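Local structure of 165aa long hypothetical protein (Pyrococcus horikoshii, 2DC4) at residues E30-Y35 with V46-N51; K54-Y59 with E74-D79; G96-R101 with N115-A120. The protein is of unknown function but has a CYTH domain, and so probably binds a triphosphate-containing substrate with metal ions inside a beta-barrel tunnel, as relatives do. All blocks are in the same frame, centred on the assembly; numbering follows the deposited sequence.

Contact 1 of 3, residues E30-Y35 with V46-N51; sequences EQEDVY and VRKINN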
loop_
_atom_site.group_PDB
_atom_site.type_symbol
_atom_site.label_atom_id
_atom_site.label_comp_id
_atom_site.label_asym_id
_atom_site.label_seq_id
_atom_site.Cartn_x
_atom_site.Cartn_y
_atom_site.Cartn_z
ATOM N N GLU A 30 19.923 -0.161 -3.755
ATOM C CA GLU A 30 20.231 0.540 -2.511
ATOM C C GLU A 30 18.890 0.619 -1.802
ATOM O O GLU A 30 18.026 1.420 -2.166
ATOM C CB GLU A 30 20.785 1.934 -2.808
ATOM C CG GLU A 30 22.074 1.895 -3.623
ATOM C CD GLU A 30 22.691 3.262 -3.816
ATOM O OE1 GLU A 30 22.994 3.922 -2.800
ATOM O OE2 GLU A 30 22.880 3.676 -4.982
ATOM N N GLN A 31 18.719 -0.225 -0.787
ATOM C CA GLN A 31 17.454 -0.321 -0.074
ATOM C C GLN A 31 17.406 0.280 1.320
ATOM O O GLN A 31 18.391 0.282 2.058
ATOM C CB GLN A 31 17.046 -1.795 0.029
ATOM C CG GLN A 31 17.310 -2.616 -1.229
ATOM C CD GLN A 31 16.941 -4.073 -1.046
ATOM O OE1 GLN A 31 17.127 -4.637 0.033
ATOM N NE2 GLN A 31 16.421 -4.697 -2.104
ATOM N N GLU A 32 16.230 0.784 1.671
ATOM C CA GLU A 32 15.987 1.347 2.990
ATOM C C GLU A 32 14.636 0.786 3.408
ATOM O O GLU A 32 13.617 1.086 2.780
ATOM C CB GLU A 32 15.923 2.878 2.932
ATOM C CG GLU A 32 15.719 3.529 4.296
ATOM C CD GLU A 32 15.710 5.047 4.239
ATOM O OE1 GLU A 32 16.617 5.624 3.602
ATOM O OE2 GLU A 32 14.802 5.660 4.841
ATOM N N ASP A 33 14.640 -0.051 4.444
ATOM C CA ASP A 33 13.420 -0.675 4.944
ATOM C C ASP A 33 13.010 -0.153 6.304
ATOM O O ASP A 33 13.809 -0.145 7.236
ATOM C CB ASP A 33 13.587 -2.191 5.083
ATOM C CG ASP A 33 13.998 -2.862 3.799
ATOM O OD1 ASP A 33 13.723 -2.303 2.722
ATOM O OD2 ASP A 33 14.585 -3.965 3.874
ATOM N N VAL A 34 11.758 0.278 6.421
ATOM C CA VAL A 34 11.244 0.741 7.701
ATOM C C VAL A 34 10.319 -0.362 8.210
ATOM O O VAL A 34 9.270 -0.641 7.620
ATOM C CB VAL A 34 10.468 2.073 7.563
ATOM C CG1 VAL A 34 9.809 2.430 8.884
ATOM C CG2 VAL A 34 11.415 3.173 7.135
ATOM N N TYR A 35 10.732 -1.018 9.291
ATOM C CA TYR A 35 9.954 -2.108 9.868
ATOM C C TYR A 35 8.973 -1.660 10.929
ATOM O O TYR A 35 9.240 -0.728 11.681
ATOM C CB TYR A 35 10.874 -3.161 10.490
ATOM C CG TYR A 35 11.547 -4.074 9.495
ATOM C CD1 TYR A 35 12.656 -3.651 8.769
ATOM C CD2 TYR A 35 11.073 -5.370 9.287
ATOM C CE1 TYR A 35 13.283 -4.496 7.860
ATOM C CE2 TYR A 35 11.691 -6.225 8.379
ATOM C CZ TYR A 35 12.794 -5.783 7.673
ATOM O OH TYR A 35 13.405 -6.622 6.771
ATOM N N VAL A 46 8.156 -1.265 4.952
ATOM C CA VAL A 46 7.961 -0.445 3.773
ATOM C C VAL A 46 9.370 -0.268 3.231
ATOM O O VAL A 46 10.249 0.250 3.922
ATOM C CB VAL A 46 7.385 0.939 4.106
ATOM C CG1 VAL A 46 7.416 1.816 2.861
ATOM C CG2 VAL A 46 5.967 0.801 4.632
ATOM N N ARG A 47 9.587 -0.718 2.004
ATOM C CA ARG A 47 10.902 -0.617 1.379
ATOM C C ARG A 47 10.984 0.434 0.284
ATOM O O ARG A 47 10.070 0.576 -0.527
ATOM C CB ARG A 47 11.305 -1.968 0.780
ATOM C CG ARG A 47 12.499 -1.888 -0.175
ATOM C CD ARG A 47 13.010 -3.276 -0.565
ATOM N NE ARG A 47 13.522 -4.001 0.594
ATOM C CZ ARG A 47 13.824 -5.298 0.595
ATOM N NH1 ARG A 47 13.665 -6.021 -0.504
ATOM N NH2 ARG A 47 14.283 -5.870 1.699
ATOM N N LYS A 48 12.092 1.171 0.293
ATOM C CA LYS A 48 12.392 2.175 -0.719
ATOM C C LYS A 48 13.705 1.758 -1.379
ATOM O O LYS A 48 14.686 1.472 -0.692
ATOM C CB LYS A 48 12.579 3.555 -0.083
ATOM C CG LYS A 48 11.301 4.194 0.400
ATOM C CD LYS A 48 11.554 5.546 1.056
ATOM C CE LYS A 48 12.193 5.404 2.434
ATOM N NZ LYS A 48 12.326 6.716 3.129
ATOM N N ILE A 49 13.713 1.688 -2.706
ATOM C CA ILE A 49 14.928 1.351 -3.434
ATOM C C ILE A 49 15.292 2.691 -4.040
ATOM O O ILE A 49 14.754 3.100 -5.060
ATOM C CB ILE A 49 14.674 0.323 -4.531
ATOM C CG1 ILE A 49 13.936 -0.882 -3.940
ATOM C CG2 ILE A 49 16.012 -0.138 -5.123
ATOM C CD1 ILE A 49 13.646 -1.986 -4.943
ATOM N N ASN A 50 16.208 3.378 -3.379
ATOM C CA ASN A 50 16.596 4.713 -3.786
ATOM C C ASN A 50 17.227 4.929 -5.152
ATOM O O ASN A 50 17.106 6.021 -5.715
ATOM C CB ASN A 50 17.457 5.307 -2.678
ATOM C CG ASN A 50 16.788 5.186 -1.321
ATOM O OD1 ASN A 50 15.914 5.981 -0.971
ATOM N ND2 ASN A 50 17.222 4.207 -0.533
ATOM N N ASN A 51 17.879 3.911 -5.704
ATOM C CA ASN A 51 18.507 4.070 -7.008
ATOM C C ASN A 51 17.624 3.639 -8.179
ATOM O O ASN A 51 17.972 3.875 -9.335
ATOM C CB ASN A 51 19.840 3.307 -7.049
ATOM C CG ASN A 51 19.660 1.816 -6.879
ATOM O OD1 ASN A 51 18.936 1.370 -5.996
ATOM N ND2 ASN A 51 20.330 1.033 -7.724
HETATM O O HOH W 1 11.470 2.721 3.586
#

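Contact 2 of 3, residues K54-Y59 with E74-D79; sequences KSYITY and EFEVQD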
loop_
_atom_site.group_PDB
_atom_site.type_symbol
_atom_site.label_atom_id
_atom_site.label_comp_id
_atom_site.label_asym_id
_atom_site.label_seq_id
_atom_site.Cartn_x
_atom_site.Cartn_y
_atom_site.Cartn_z
ATOM N N LYS A 54 11.778 2.574 -6.961
ATOM C CA LYS A 54 10.699 1.646 -6.611
ATOM C C LYS A 54 10.445 1.592 -5.104
ATOM O O LYS A 54 11.365 1.778 -4.305
ATOM C CB LYS A 54 11.035 0.239 -7.104
ATOM C CG LYS A 54 11.029 0.063 -8.614
ATOM C CD LYS A 54 9.617 0.150 -9.169
ATOM C CE LYS A 54 9.547 -0.451 -10.563
ATOM N NZ LYS A 54 8.169 -0.381 -11.128
ATOM N N SER A 55 9.192 1.349 -4.721
ATOM C CA SER A 55 8.825 1.245 -3.311
ATOM C C SER A 55 7.845 0.096 -3.155
ATOM O O SER A 55 7.055 -0.181 -4.067
ATOM C CB SER A 55 8.174 2.541 -2.804
ATOM O OG SER A 55 9.076 3.629 -2.893
ATOM N N TYR A 56 7.906 -0.578 -2.011
ATOM C CA TYR A 56 7.026 -1.717 -1.749
ATOM C C TYR A 56 6.551 -1.816 -0.310
ATOM O O TYR A 56 7.157 -1.270 0.610
ATOM C CB TYR A 56 7.749 -3.045 -2.046
ATOM C CG TYR A 56 8.269 -3.185 -3.446
ATOM C CD1 TYR A 56 9.503 -2.646 -3.813
ATOM C CD2 TYR A 56 7.503 -3.812 -4.424
ATOM C CE1 TYR A 56 9.956 -2.729 -5.131
ATOM C CE2 TYR A 56 7.943 -3.898 -5.737
ATOM C CZ TYR A 56 9.165 -3.354 -6.086
ATOM O OH TYR A 56 9.574 -3.421 -7.394
ATOM N N ILE A 57 5.438 -2.514 -0.126
ATOM C CA ILE A 57 4.966 -2.810 1.213
ATOM C C ILE A 57 5.164 -4.315 1.229
ATOM O O ILE A 57 4.780 -5.000 0.274
ATOM C CB ILE A 57 3.474 -2.521 1.430
ATOM C CG1 ILE A 57 3.242 -1.009 1.462
ATOM C CG2 ILE A 57 3.011 -3.187 2.736
ATOM C CD1 ILE A 57 1.792 -0.604 1.721
ATOM N N THR A 58 5.787 -4.833 2.278
ATOM C CA THR A 58 6.008 -6.268 2.367
ATOM C C THR A 58 5.609 -6.830 3.725
ATOM O O THR A 58 5.940 -6.274 4.774
ATOM C CB THR A 58 7.485 -6.639 2.122
ATOM O OG1 THR A 58 8.272 -6.129 3.200
ATOM C CG2 THR A 58 7.992 -6.063 0.812
ATOM N N TYR A 59 4.886 -7.941 3.681
ATOM C CA TYR A 59 4.425 -8.643 4.874
ATOM C C TYR A 59 5.006 -10.045 4.804
ATOM O O TYR A 59 4.991 -10.676 3.745
ATOM C CB TYR A 59 2.898 -8.737 4.878
ATOM C CG TYR A 59 2.321 -9.666 5.933
ATOM C CD1 TYR A 59 2.065 -9.217 7.228
ATOM C CD2 TYR A 59 2.026 -10.993 5.627
ATOM C CE1 TYR A 59 1.524 -10.069 8.193
ATOM C CE2 TYR A 59 1.488 -11.854 6.583
ATOM C CZ TYR A 59 1.237 -11.385 7.861
ATOM O OH TYR A 59 0.685 -12.227 8.806
ATOM N N GLU A 74 3.984 -9.193 -1.047
ATOM C CA GLU A 74 4.656 -7.959 -1.421
ATOM C C GLU A 74 4.047 -7.308 -2.646
ATOM O O GLU A 74 3.763 -7.975 -3.647
ATOM C CB GLU A 74 6.138 -8.234 -1.703
ATOM C CG GLU A 74 6.911 -7.017 -2.199
ATOM C CD GLU A 74 8.297 -7.371 -2.695
ATOM O OE1 GLU A 74 8.400 -8.129 -3.684
ATOM O OE2 GLU A 74 9.285 -6.899 -2.099
ATOM N N PHE A 75 3.839 -6.000 -2.567
ATOM C CA PHE A 75 3.309 -5.280 -3.707
ATOM C C PHE A 75 3.877 -3.879 -3.763
ATOM O O PHE A 75 4.236 -3.289 -2.742
ATOM C CB PHE A 75 1.769 -5.263 -3.702
ATOM C CG PHE A 75 1.154 -4.639 -2.485
ATOM C CD1 PHE A 75 0.911 -3.266 -2.430
ATOM C CD2 PHE A 75 0.778 -5.428 -1.404
ATOM C CE1 PHE A 75 0.298 -2.694 -1.311
ATOM C CE2 PHE A 75 0.165 -4.869 -0.285
ATOM C CZ PHE A 75 -0.078 -3.499 -0.234
ATOM N N GLU A 76 3.982 -3.366 -4.978
ATOM C CA GLU A 76 4.534 -2.044 -5.211
ATOM C C GLU A 76 3.558 -0.937 -4.832
ATOM O O GLU A 76 2.360 -1.076 -5.037
ATOM C CB GLU A 76 4.891 -1.904 -6.690
ATOM C CG GLU A 76 5.679 -0.653 -7.023
ATOM C CD GLU A 76 5.864 -0.456 -8.518
ATOM O OE1 GLU A 76 6.090 -1.449 -9.237
ATOM O OE2 GLU A 76 5.795 0.700 -8.977
ATOM N N VAL A 77 4.082 0.149 -4.264
ATOM C CA VAL A 77 3.262 1.313 -3.924
ATOM C C VAL A 77 3.949 2.530 -4.522
ATOM O O VAL A 77 5.156 2.512 -4.764
ATOM C CB VAL A 77 3.086 1.508 -2.393
ATOM C CG1 VAL A 77 2.451 0.254 -1.789
ATOM C CG2 VAL A 77 4.420 1.831 -1.726
ATOM N N GLN A 78 3.192 3.588 -4.776
ATOM C CA GLN A 78 3.790 4.774 -5.377
ATOM C C GLN A 78 4.243 5.821 -4.371
ATOM O O GLN A 78 4.910 6.784 -4.742
ATOM C CB GLN A 78 2.811 5.417 -6.361
ATOM C CG GLN A 78 2.422 4.522 -7.531
ATOM C CD GLN A 78 3.621 3.995 -8.296
ATOM O OE1 GLN A 78 4.427 4.766 -8.817
ATOM N NE2 GLN A 78 3.744 2.672 -8.367
ATOM N N ASP A 79 3.899 5.631 -3.103
ATOM C CA ASP A 79 4.268 6.607 -2.080
ATOM C C ASP A 79 4.728 5.924 -0.799
ATOM O O ASP A 79 3.921 5.584 0.061
ATOM C CB ASP A 79 3.064 7.519 -1.802
ATOM C CG ASP A 79 3.320 8.508 -0.681
ATOM O OD1 ASP A 79 4.496 8.696 -0.301
ATOM O OD2 ASP A 79 2.337 9.107 -0.186
HETATM O O HOH W 2 7.467 2.608 -10.298
HETATM O O HOH W 3 7.186 2.310 -6.723
HETATM O O HOH W 4 7.344 -3.687 -9.035
#

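Contact 3 of 3, residues G96-R101 with N115-A120; sequences GVVKKR and NRVEKA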
loop_
_atom_site.group_PDB
_atom_site.type_symbol
_atom_site.label_atom_id
_atom_site.label_comp_id
_atom_site.label_asym_id
_atom_site.label_seq_id
_atom_site.Cartn_x
_atom_site.Cartn_y
_atom_site.Cartn_z
ATOM N N GLY A 96 12.371 -0.450 13.513
ATOM C CA GLY A 96 13.727 -0.076 13.164
ATOM C C GLY A 96 13.852 0.179 11.677
ATOM O O GLY A 96 12.881 0.038 10.936
ATOM N N VAL A 97 15.047 0.550 11.238
ATOM C CA VAL A 97 15.287 0.825 9.832
ATOM C C VAL A 97 16.524 0.084 9.363
ATOM O O VAL A 97 17.598 0.242 9.936
ATOM C CB VAL A 97 15.503 2.330 9.583
ATOM C CG1 VAL A 97 15.774 2.578 8.100
ATOM C CG2 VAL A 97 14.284 3.118 10.050
ATOM N N VAL A 98 16.364 -0.734 8.327
ATOM C CA VAL A 98 17.485 -1.490 7.782
ATOM C C VAL A 98 17.899 -0.871 6.460
ATOM O O VAL A 98 17.076 -0.712 5.558
ATOM C CB VAL A 98 17.122 -2.972 7.528
ATOM C CG1 VAL A 98 18.312 -3.692 6.893
ATOM C CG2 VAL A 98 16.724 -3.652 8.832
ATOM N N LYS A 99 19.176 -0.522 6.348
ATOM C CA LYS A 99 19.698 0.071 5.129
ATOM C C LYS A 99 20.771 -0.844 4.573
ATOM O O LYS A 99 21.687 -1.251 5.290
ATOM C CB LYS A 99 20.292 1.450 5.413
ATOM C CG LYS A 99 19.275 2.460 5.925
ATOM C CD LYS A 99 19.915 3.821 6.170
ATOM C CE LYS A 99 20.458 4.427 4.883
ATOM N NZ LYS A 99 19.389 4.622 3.861
ATOM N N LYS A 100 20.667 -1.176 3.295
ATOM C CA LYS A 100 21.659 -2.061 2.712
ATOM C C LYS A 100 21.855 -1.823 1.228
ATOM O O LYS A 100 21.016 -1.210 0.567
ATOM C CB LYS A 100 21.238 -3.515 2.928
ATOM C CG LYS A 100 20.127 -3.964 1.984
ATOM C CD LYS A 100 19.851 -5.459 2.106
ATOM C CE LYS A 100 18.845 -5.774 3.205
ATOM N NZ LYS A 100 17.454 -5.380 2.810
ATOM N N ARG A 101 22.982 -2.302 0.716
ATOM C CA ARG A 101 23.277 -2.210 -0.702
ATOM C C ARG A 101 23.294 -3.678 -1.122
ATOM O O ARG A 101 24.106 -4.459 -0.630
ATOM C CB ARG A 101 24.640 -1.561 -0.926
ATOM C CG ARG A 101 24.839 -1.016 -2.321
ATOM C CD ARG A 101 25.614 0.297 -2.276
ATOM N NE ARG A 101 25.587 1.002 -3.554
ATOM C CZ ARG A 101 26.329 0.676 -4.607
ATOM N NH1 ARG A 101 27.167 -0.348 -4.541
ATOM N NH2 ARG A 101 26.237 1.381 -5.727
ATOM N N ASN A 115 24.382 -8.882 0.348
ATOM C CA ASN A 115 24.052 -7.654 1.053
ATOM C C ASN A 115 25.117 -7.031 1.930
ATOM O O ASN A 115 25.723 -7.709 2.758
ATOM C CB ASN A 115 22.834 -7.894 1.936
ATOM C CG ASN A 115 21.658 -8.430 1.163
ATOM O OD1 ASN A 115 21.168 -7.784 0.242
ATOM N ND2 ASN A 115 21.198 -9.621 1.533
ATOM N N ARG A 116 25.326 -5.728 1.754
ATOM C CA ARG A 116 26.252 -4.992 2.606
ATOM C C ARG A 116 25.274 -4.187 3.455
ATOM O O ARG A 116 24.739 -3.171 3.014
ATOM C CB ARG A 116 27.160 -4.086 1.773
ATOM C CG ARG A 116 27.889 -4.843 0.679
ATOM C CD ARG A 116 29.255 -4.264 0.384
ATOM N NE ARG A 116 30.223 -4.626 1.413
ATOM C CZ ARG A 116 31.508 -4.292 1.376
ATOM N NH1 ARG A 116 31.979 -3.580 0.361
ATOM N NH2 ARG A 116 32.326 -4.693 2.341
ATOM N N VAL A 117 25.033 -4.674 4.667
ATOM C CA VAL A 117 24.038 -4.087 5.583
ATOM C C VAL A 117 24.648 -3.110 6.591
ATOM O O VAL A 117 25.509 -3.447 7.403
ATOM C CB VAL A 117 23.344 -5.209 6.358
ATOM C CG1 VAL A 117 22.200 -4.614 7.179
ATOM C CG2 VAL A 117 22.790 -6.248 5.411
ATOM N N GLU A 118 24.182 -1.838 6.504
ATOM C CA GLU A 118 24.619 -0.823 7.461
ATOM C C GLU A 118 24.396 -1.286 8.920
ATOM O O GLU A 118 23.352 -1.818 9.284
ATOM C CB GLU A 118 23.866 0.495 7.165
ATOM C CG GLU A 118 24.407 1.226 5.919
ATOM C CD GLU A 118 23.841 2.638 5.817
ATOM O OE1 GLU A 118 23.686 3.124 4.702
ATOM O OE2 GLU A 118 23.650 3.286 6.850
ATOM N N LYS A 119 25.469 -1.144 9.745
ATOM C CA LYS A 119 25.389 -1.487 11.176
ATOM C C LYS A 119 25.145 -2.980 11.443
ATOM O O LYS A 119 24.714 -3.376 12.515
ATOM C CB LYS A 119 24.257 -0.669 11.807
ATOM C CG LYS A 119 24.510 0.838 11.720
ATOM C CD LYS A 119 23.418 1.674 12.380
ATOM C CE LYS A 119 23.659 3.173 12.204
ATOM N NZ LYS A 119 22.542 3.921 12.792
ATOM N N ALA A 120 25.457 -3.842 10.480
ATOM C CA ALA A 120 25.287 -5.279 10.686
ATOM C C ALA A 120 26.427 -6.090 10.078
ATOM O O ALA A 120 26.959 -6.993 10.721
ATOM C CB ALA A 120 23.953 -5.741 10.116
HETATM O O HOH W 5 20.946 -0.616 8.495
#

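Contact 1 of 3, residues E30-Y35 with V46-N51
Val-46 and Val-34 form a hydrogen-bonded antiparallel pair, with Val-34 N 2.9 Å from Val-46 O, and both side chains press on Ile-84 of helix 80-89. One water donates to Val-46 O and to Glu-32 O. Next, on the other face of the sheet, Arg-47 grips Asp-33 side-on: NE reaches OD1 at 2.7 Å and NH2 reaches OD2 at 2.9 Å. Both oxygens lie in the guanidinium plane and are met on their syn side. A bend at chi3 (-64°) brings NE to this position. The Gln-31 amide stacks on one guanidinium face, its plane turned by 28°, with OE1 3.4 Å from Arg-47 CZ; the amide NE2 is bonded to Glu-29 and OE1 to Lys-100. Lys-48 lies alongside Glu-32, and its NZ meets OE2 at 3.2 Å from above the carboxylate plane, while Lys-99 takes OE1. Where the strand ends, Asn-50 N donates to Glu-30 O at 2.9 Å, with a weak second bond from ND2. Asn-51 OD1 then accepts Glu-30 N in a nearly straight bond (178°). This is a beta hairpin whose face of Gln-31, Asp-33 and Arg-47 is consistent with the interior of the CYTH tunnel barrel, where relatives bind triphosphates.

Contact 2 of 3, residues K54-Y59 with E74-D79
Strands 54-59 and 74-76 run antiparallel at 155° with axes 4.8 Å apart, and Ile-57 and Phe-75 exchange two backbone hydrogen bonds, Ile-57 N lying 3.0 Å from Phe-75 O. Val-77 N adds a third bond, to Ser-55 O. On the helix side, Ile-57 CB sits over one face of the Phe-75 ring, offset toward its rim, and CD1 approaches CZ at 4.0 Å. Val-77 crosses Ile-57 at about a right angle, CG1 to CG1 3.6 Å; Ala-83 and Phe-87 of helix 80-89 cover Ile-57 further. The opposite face is polar. Glu-76, its CG anti to the backbone N (chi1 -171°), reaches back over Ser-55 O to Lys-54, whose NZ meets OE1 at 3.0 Å from above the carboxylate plane. Three waters and Gln-78 NE2 also bind this carboxylate; one of the waters links OE1 to Tyr-56 OH. The Tyr-56 ring leans on the Glu-76 backbone, CD2 3.5 Å from CA, while Glu-74 runs beside Thr-58 with CG 3.3 Å from CG2. Glu-76 and Gln-78 make backbone hydrogen bonds to the second subunit, and Asp-79 N-caps helix 80-89. The arrangement is a beta hairpin of the CYTH barrel wall, at the dimer interface.

Contact 3 of 3, residues G96-R101 with N115-A120
Arg-101 and Arg-116 are joined by two backbone hydrogen bonds, each 3.0 Å between the N of one and the O of the other. A further backbone bond of 2.8 Å runs from Glu-118 N to Lys-99 O, and a water bridges Lys-99 N and Glu-118 O. Past that point segment 115-120 leaves the sheet in a type II turn, closed by Ala-120 N on Val-117 O. Apolar contact is slight: Val-98 CG1 touches Val-117 CG1 at 4.0 Å, and Val-117 CG2 lies as far from Lys-100 CB, with Tyr-159 of helix 159-162 packed on all three residues. The lysines offer methylene carbons, not their ammonium ends, to the oxygens of Asn-115 and Glu-118. Lys-100 runs extended to CD (chi2 173°), which lies 3.3 Å from Asn-115 OD1; its NZ goes on to Gln-31, while OD1 accepts from Arg-102. Lys-99 and Glu-118 lie side by side, CE 3.5 Å from OE1, yet NZ stays 4.6 Å from OE1 and pairs with Glu-32. Arg-116 binds Asp-122 and makes a cation-pi contact with Phe-11. Such a hairpin, with Lys-100 and Asn-115 on the face turned inward, fits the polar-lined barrel of the CYTH family.

All three contacts belong to hairpins of one antiparallel barrel and are partly buried, none wholly core or surface; contact 2 lies farthest from the chain centre, about 15 Å between centres. Contact 1 holds the middle: 46-51 bonds to 54-59 of contact 2, and 30-35 to 96-101 of contact 3. Contacts 2 and 3 do not touch. Contact 1 buries a direct carboxylate-guanidinium pair, whereas the Glu-76 carboxylate of contact 2 is wetted by several waters. Contact 2 alone borders the second subunit and has the most apolar packing, against helix 80-89, which also covers part of contact 1. Contact 3, the smallest, sends its lysines to contact 1 and has helix 159-162 packed on its Lys-100 and Val-117 face.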